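Local atomic coordinates of orotidine 5'-phosphate decarboxylase (Pyrococcus horikoshii, PDB entry 2CZD), a protein that probably catalyses the decarboxylation of orotidine 5'-monophosphate to UMP, the last step of de novo UMP synthesis, as a homodimer. Residues A18-W32 and L46-L60. Sequence-based numbering, arbitrary orientation.
Sequences AKSVKDYISMIKVNW and LKEETGVEIIADLKL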
loop_
_atom_site.group_PDB
_atom_site.type_symbol
_atom_site.label_atom_id
_atom_site.label_comp_id
_atom_site.label_asym_id
_atom_site.label_seq_id
_atom_site.Cartn_x
_atom_site.Cartn_y
_atom_site.Cartn_z
ATOM N N ALA B 18 -9.827 -3.104 -22.684
ATOM C CA ALA B 18 -10.709 -2.109 -22.087
ATOM C C ALA B 18 -11.576 -1.419 -23.140
ATOM O O ALA B 18 -12.762 -1.185 -22.924
ATOM C CB ALA B 18 -9.885 -1.071 -21.300
ATOM N N LYS B 19 -10.984 -1.096 -24.286
ATOM C CA LYS B 19 -11.734 -0.436 -25.341
ATOM C C LYS B 19 -12.831 -1.343 -25.884
ATOM O O LYS B 19 -13.932 -0.889 -26.203
ATOM C CB LYS B 19 -10.790 -0.029 -26.484
ATOM C CG LYS B 19 -11.413 0.963 -27.454
ATOM C CD LYS B 19 -12.461 0.310 -28.361
ATOM C CE LYS B 19 -13.569 1.297 -28.716
ATOM N NZ LYS B 19 -14.336 1.696 -27.477
ATOM N N SER B 20 -12.532 -2.631 -25.974
ATOM C CA SER B 20 -13.498 -3.581 -26.510
ATOM C C SER B 20 -14.703 -3.816 -25.609
ATOM O O SER B 20 -15.808 -4.068 -26.089
ATOM C CB SER B 20 -12.813 -4.918 -26.797
ATOM O OG SER B 20 -13.724 -5.826 -27.387
ATOM N N VAL B 21 -14.507 -3.737 -24.299
ATOM C CA VAL B 21 -15.622 -3.985 -23.392
ATOM C C VAL B 21 -16.278 -2.724 -22.830
ATOM O O VAL B 21 -17.245 -2.810 -22.083
ATOM C CB VAL B 21 -15.171 -4.865 -22.200
ATOM C CG1 VAL B 21 -14.497 -6.152 -22.709
ATOM C CG2 VAL B 21 -14.226 -4.067 -21.298
ATOM N N LYS B 22 -15.760 -1.555 -23.213
ATOM C CA LYS B 22 -16.287 -0.284 -22.719
ATOM C C LYS B 22 -17.806 -0.181 -22.648
ATOM O O LYS B 22 -18.350 0.354 -21.679
ATOM C CB LYS B 22 -15.759 0.869 -23.577
ATOM C CG LYS B 22 -16.339 2.216 -23.180
ATOM C CD LYS B 22 -15.750 3.328 -24.018
ATOM C CE LYS B 22 -16.400 4.667 -23.682
ATOM N NZ LYS B 22 -15.878 5.742 -24.579
ATOM N N ASP B 23 -18.497 -0.673 -23.673
ATOM C CA ASP B 23 -19.953 -0.593 -23.707
ATOM C C ASP B 23 -20.663 -1.267 -22.536
ATOM O O ASP B 23 -21.773 -0.873 -22.160
ATOM C CB ASP B 23 -20.486 -1.190 -25.023
ATOM C CG ASP B 23 -20.171 -0.316 -26.237
ATOM O OD1 ASP B 23 -20.450 -0.755 -27.369
ATOM O OD2 ASP B 23 -19.651 0.808 -26.071
ATOM N N TYR B 24 -20.015 -2.267 -21.945
ATOM C CA TYR B 24 -20.643 -2.992 -20.860
ATOM C C TYR B 24 -20.042 -2.859 -19.474
ATOM O O TYR B 24 -20.395 -3.638 -18.600
ATOM C CB TYR B 24 -20.733 -4.479 -21.221
ATOM C CG TYR B 24 -21.487 -4.714 -22.504
ATOM C CD1 TYR B 24 -20.809 -4.969 -23.689
ATOM C CD2 TYR B 24 -22.874 -4.639 -22.539
ATOM C CE1 TYR B 24 -21.496 -5.146 -24.889
ATOM C CE2 TYR B 24 -23.574 -4.810 -23.735
ATOM C CZ TYR B 24 -22.877 -5.065 -24.905
ATOM O OH TYR B 24 -23.561 -5.237 -26.096
ATOM N N ILE B 25 -19.159 -1.880 -19.268
ATOM C CA ILE B 25 -18.547 -1.683 -17.951
ATOM C C ILE B 25 -18.678 -0.223 -17.526
ATOM O O ILE B 25 -18.805 0.674 -18.367
ATOM C CB ILE B 25 -17.057 -2.095 -17.947
ATOM C CG1 ILE B 25 -16.267 -1.230 -18.927
ATOM C CG2 ILE B 25 -16.922 -3.558 -18.376
ATOM C CD1 ILE B 25 -14.746 -1.336 -18.725
ATOM N N SER B 26 -18.670 0.004 -16.219
ATOM C CA SER B 26 -18.793 1.352 -15.681
ATOM C C SER B 26 -17.472 1.950 -15.222
ATOM O O SER B 26 -17.315 3.188 -15.184
ATOM C CB SER B 26 -19.778 1.355 -14.519
ATOM O OG SER B 26 -21.043 0.906 -14.967
ATOM N N MET B 27 -16.523 1.086 -14.865
ATOM C CA MET B 27 -15.206 1.549 -14.424
ATOM C C MET B 27 -14.151 0.496 -14.687
ATOM O O MET B 27 -14.460 -0.682 -14.822
ATOM C CB MET B 27 -15.211 1.842 -12.920
ATOM C CG MET B 27 -16.210 2.905 -12.512
ATOM S SD MET B 27 -15.956 3.377 -10.806
ATOM C CE MET B 27 -17.560 4.143 -10.406
ATOM N N ILE B 28 -12.899 0.944 -14.738
ATOM C CA ILE B 28 -11.753 0.072 -14.911
ATOM C C ILE B 28 -10.976 0.219 -13.611
ATOM O O ILE B 28 -10.767 1.340 -13.130
ATOM C CB ILE B 28 -10.851 0.541 -16.060
ATOM C CG1 ILE B 28 -11.624 0.466 -17.379
ATOM C CG2 ILE B 28 -9.589 -0.301 -16.106
ATOM C CD1 ILE B 28 -10.937 1.205 -18.524
ATOM N N LYS B 29 -10.583 -0.901 -13.028
ATOM C CA LYS B 29 -9.796 -0.874 -11.795
ATOM C C LYS B 29 -8.366 -1.340 -12.099
ATOM O O LYS B 29 -8.155 -2.402 -12.708
ATOM C CB LYS B 29 -10.433 -1.788 -10.734
ATOM C CG LYS B 29 -9.666 -1.816 -9.397
ATOM C CD LYS B 29 -10.432 -2.666 -8.388
ATOM C CE LYS B 29 -10.236 -4.176 -8.623
ATOM N NZ LYS B 29 -8.822 -4.602 -8.380
ATOM N N VAL B 30 -7.386 -0.545 -11.687
ATOM C CA VAL B 30 -5.990 -0.894 -11.917
ATOM C C VAL B 30 -5.299 -1.100 -10.571
ATOM O O VAL B 30 -5.726 -0.548 -9.556
ATOM C CB VAL B 30 -5.249 0.194 -12.738
ATOM C CG1 VAL B 30 -5.943 0.381 -14.097
ATOM C CG2 VAL B 30 -5.210 1.508 -11.964
ATOM N N ASN B 31 -4.244 -1.903 -10.554
ATOM C CA ASN B 31 -3.541 -2.161 -9.295
ATOM C C ASN B 31 -2.060 -1.779 -9.343
ATOM O O ASN B 31 -1.583 -1.266 -10.350
ATOM C CB ASN B 31 -3.703 -3.632 -8.903
ATOM C CG ASN B 31 -3.173 -4.584 -9.957
ATOM O OD1 ASN B 31 -2.432 -4.193 -10.850
ATOM N ND2 ASN B 31 -3.533 -5.853 -9.835
ATOM N N TRP B 32 -1.338 -1.979 -8.241
ATOM C CA TRP B 32 0.083 -1.635 -8.246
ATOM C C TRP B 32 0.893 -2.422 -9.301
ATOM O O TRP B 32 1.747 -1.851 -9.974
ATOM C CB TRP B 32 0.702 -1.831 -6.842
ATOM C CG TRP B 32 0.425 -0.713 -5.835
ATOM C CD1 TRP B 32 -0.100 -0.867 -4.582
ATOM C CD2 TRP B 32 0.785 0.673 -5.947
ATOM N NE1 TRP B 32 -0.082 0.330 -3.905
ATOM C CE2 TRP B 32 0.457 1.293 -4.712
ATOM C CE3 TRP B 32 1.356 1.448 -6.959
ATOM C CZ2 TRP B 32 0.685 2.646 -4.466
ATOM C CZ3 TRP B 32 1.588 2.816 -6.712
ATOM C CH2 TRP B 32 1.249 3.393 -5.467
ATOM N N LEU B 46 -5.103 4.993 -20.442
ATOM C CA LEU B 46 -6.414 4.371 -20.348
ATOM C C LEU B 46 -7.513 5.436 -20.355
ATOM O O LEU B 46 -8.520 5.290 -21.056
ATOM C CB LEU B 46 -6.517 3.512 -19.074
ATOM C CG LEU B 46 -5.816 2.141 -19.059
ATOM C CD1 LEU B 46 -5.716 1.616 -17.620
ATOM C CD2 LEU B 46 -6.576 1.160 -19.954
ATOM N N LYS B 47 -7.319 6.519 -19.610
ATOM C CA LYS B 47 -8.334 7.565 -19.571
ATOM C C LYS B 47 -8.526 8.191 -20.955
ATOM O O LYS B 47 -9.653 8.410 -21.387
ATOM C CB LYS B 47 -7.954 8.659 -18.557
ATOM C CG LYS B 47 -8.946 9.814 -18.474
ATOM C CD LYS B 47 -10.382 9.314 -18.217
ATOM C CE LYS B 47 -10.543 8.628 -16.851
ATOM N NZ LYS B 47 -10.434 9.607 -15.725
ATOM N N GLU B 48 -7.424 8.477 -21.642
ATOM C CA GLU B 48 -7.507 9.093 -22.963
ATOM C C GLU B 48 -8.080 8.149 -24.018
ATOM O O GLU B 48 -8.861 8.564 -24.882
ATOM C CB GLU B 48 -6.121 9.573 -23.400
ATOM C CG GLU B 48 -5.572 10.736 -22.571
ATOM C CD GLU B 48 -6.309 12.040 -22.828
ATOM O OE1 GLU B 48 -6.565 12.361 -24.013
ATOM O OE2 GLU B 48 -6.622 12.747 -21.846
ATOM N N GLU B 49 -7.699 6.881 -23.936
ATOM C CA GLU B 49 -8.143 5.870 -24.897
ATOM C C GLU B 49 -9.575 5.366 -24.752
ATOM O O GLU B 49 -10.219 5.056 -25.753
ATOM C CB GLU B 49 -7.209 4.657 -24.844
ATOM C CG GLU B 49 -5.832 4.895 -25.431
ATOM C CD GLU B 49 -5.880 5.041 -26.931
ATOM O OE1 GLU B 49 -6.371 4.100 -27.596
ATOM O OE2 GLU B 49 -5.445 6.094 -27.444
ATOM N N THR B 50 -10.082 5.295 -23.520
ATOM C CA THR B 50 -11.419 4.754 -23.269
ATOM C C THR B 50 -12.483 5.697 -22.709
ATOM O O THR B 50 -13.677 5.435 -22.859
ATOM C CB THR B 50 -11.353 3.578 -22.281
ATOM O OG1 THR B 50 -11.190 4.099 -20.952
ATOM C CG2 THR B 50 -10.179 2.671 -22.597
ATOM N N GLY B 51 -12.069 6.765 -22.038
ATOM C CA GLY B 51 -13.043 7.679 -21.465
ATOM C C GLY B 51 -13.846 7.024 -20.344
ATOM O O GLY B 51 -14.882 7.546 -19.915
ATOM N N VAL B 52 -13.364 5.877 -19.871
ATOM C CA VAL B 52 -14.028 5.139 -18.791
ATOM C C VAL B 52 -13.396 5.544 -17.452
ATOM O O VAL B 52 -12.180 5.744 -17.382
ATOM C CB VAL B 52 -13.860 3.624 -18.970
ATOM C CG1 VAL B 52 -14.513 2.891 -17.809
ATOM C CG2 VAL B 52 -14.533 3.175 -20.281
ATOM N N GLU B 53 -14.214 5.672 -16.410
ATOM C CA GLU B 53 -13.702 6.059 -15.090
ATOM C C GLU B 53 -12.724 5.020 -14.565
ATOM O O GLU B 53 -12.873 3.827 -14.819
ATOM C CB GLU B 53 -14.854 6.253 -14.101
ATOM C CG GLU B 53 -15.542 7.610 -14.274
ATOM C CD GLU B 53 -16.646 7.854 -13.275
ATOM O OE1 GLU B 53 -17.205 8.972 -13.297
ATOM O OE2 GLU B 53 -16.965 6.948 -12.474
ATOM N N ILE B 54 -11.721 5.489 -13.825
ATOM C CA ILE B 54 -10.686 4.610 -13.291
ATOM C C ILE B 54 -10.576 4.568 -11.780
ATOM O O ILE B 54 -10.581 5.606 -11.113
ATOM C CB ILE B 54 -9.296 5.015 -13.859
ATOM C CG1 ILE B 54 -9.302 4.863 -15.385
ATOM C CG2 ILE B 54 -8.195 4.153 -13.251
ATOM C CD1 ILE B 54 -8.078 5.455 -16.048
ATOM N N ILE B 55 -10.530 3.354 -11.249
ATOM C CA ILE B 55 -10.318 3.155 -9.825
ATOM C C ILE B 55 -8.883 2.655 -9.652
ATOM O O ILE B 55 -8.487 1.671 -10.284
ATOM C CB ILE B 55 -11.235 2.068 -9.234
ATOM C CG1 ILE B 55 -12.689 2.505 -9.313
ATOM C CG2 ILE B 55 -10.856 1.809 -7.743
ATOM C CD1 ILE B 55 -13.683 1.330 -9.066
ATOM N N ALA B 56 -8.100 3.316 -8.801
ATOM C CA ALA B 56 -6.735 2.864 -8.524
ATOM C C ALA B 56 -6.806 2.076 -7.212
ATOM O O ALA B 56 -6.977 2.664 -6.128
ATOM C CB ALA B 56 -5.778 4.062 -8.399
ATOM N N ASP B 57 -6.724 0.752 -7.337
ATOM C CA ASP B 57 -6.827 -0.179 -6.213
ATOM C C ASP B 57 -5.453 -0.251 -5.565
ATOM O O ASP B 57 -4.703 -1.217 -5.749
ATOM C CB ASP B 57 -7.265 -1.562 -6.727
ATOM C CG ASP B 57 -7.596 -2.523 -5.605
ATOM O OD1 ASP B 57 -7.311 -2.192 -4.439
ATOM O OD2 ASP B 57 -8.126 -3.621 -5.882
ATOM N N LEU B 58 -5.130 0.800 -4.823
ATOM C CA LEU B 58 -3.822 0.861 -4.158
ATOM C C LEU B 58 -3.838 0.394 -2.707
ATOM O O LEU B 58 -2.799 -0.022 -2.189
ATOM C CB LEU B 58 -3.282 2.286 -4.205
ATOM C CG LEU B 58 -3.357 2.966 -5.572
ATOM C CD1 LEU B 58 -2.704 4.353 -5.471
ATOM C CD2 LEU B 58 -2.657 2.114 -6.619
ATOM N N LYS B 59 -5.011 0.441 -2.069
ATOM C CA LYS B 59 -5.164 0.084 -0.646
ATOM C C LYS B 59 -4.106 0.840 0.145
ATOM O O LYS B 59 -3.324 0.263 0.916
ATOM C CB LYS B 59 -5.054 -1.426 -0.428
ATOM C CG LYS B 59 -6.198 -2.191 -1.091
ATOM C CD LYS B 59 -6.276 -3.650 -0.628
ATOM C CE LYS B 59 -7.386 -4.446 -1.341
ATOM N NZ LYS B 59 -7.136 -4.582 -2.818
ATOM N N LEU B 60 -4.102 2.157 -0.054
ATOM C CA LEU B 60 -3.112 3.007 0.615
ATOM C C LEU B 60 -3.197 2.842 2.126
ATOM O O LEU B 60 -4.292 2.841 2.716
ATOM C CB LEU B 60 -3.279 4.477 0.232
ATOM C CG LEU B 60 -2.979 4.814 -1.243
ATOM C CD1 LEU B 60 -3.120 6.341 -1.422
ATOM C CD2 LEU B 60 -1.591 4.305 -1.668
HETATM O O HOH W 1 -17.033 5.320 -16.905
HETATM O O HOH W 2 -18.764 5.132 -13.721
HETATM O O HOH W 3 -2.398 -3.150 -5.756
HETATM O O HOH W 4 -0.365 0.850 -1.017
#
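K29 and D57 meet across two adjacent parallel strands, 27-31 and 53-60. K29 CB lies 4.0 Å from I55 O. K29 CG sits 3.6 Å from D57 CB, and CD passes the same carbon. The chain leaves the backbone extended, with CG anti to N (chi1 -180°), then bends at chi3 and chi4. K29 CE lies 3.5 Å from D57 OD2. The bend brings K29 NZ to D57 OD2 at 2.8 Å, on the lone pair facing away from OD1. D57 OD1 takes K59 NZ on its syn side at 2.9 Å, so one carboxylate holds two lysines. Four backbone bonds, from I28 N to E53 O through D57 N to V30 O, join the strands. On the other sheet face, V30 CG1 meets L46 CD1 of helix 41-50 tip to tip. I28 CG1 packs on V52 CG1 at 3.8 Å, and I28 CD1 reaches T50. Past strand 27-31, L58 CD2 makes a CH-pi contact over the six-membered ring of W32, 3.8 Å from its centroid. W32 NE1 bonds weakly to L58 O, and a water bridges the same two atoms. W32 also stacks on W32 of the second subunit. Replacing W32 by an alanine would probably leave L58 CD2 without its aromatic cover, L58 O without its weak NE1 donor and the neighbouring subunit's W32 without its stacking partner. The strands are neighbours in the TIM barrel. K29, D57 and the proton donor K59 belong to the substrate site. K59 also pairs with D62 of the second subunit, which completes the alternating Lys-Asp-Lys-Asp array of OMP decarboxylases.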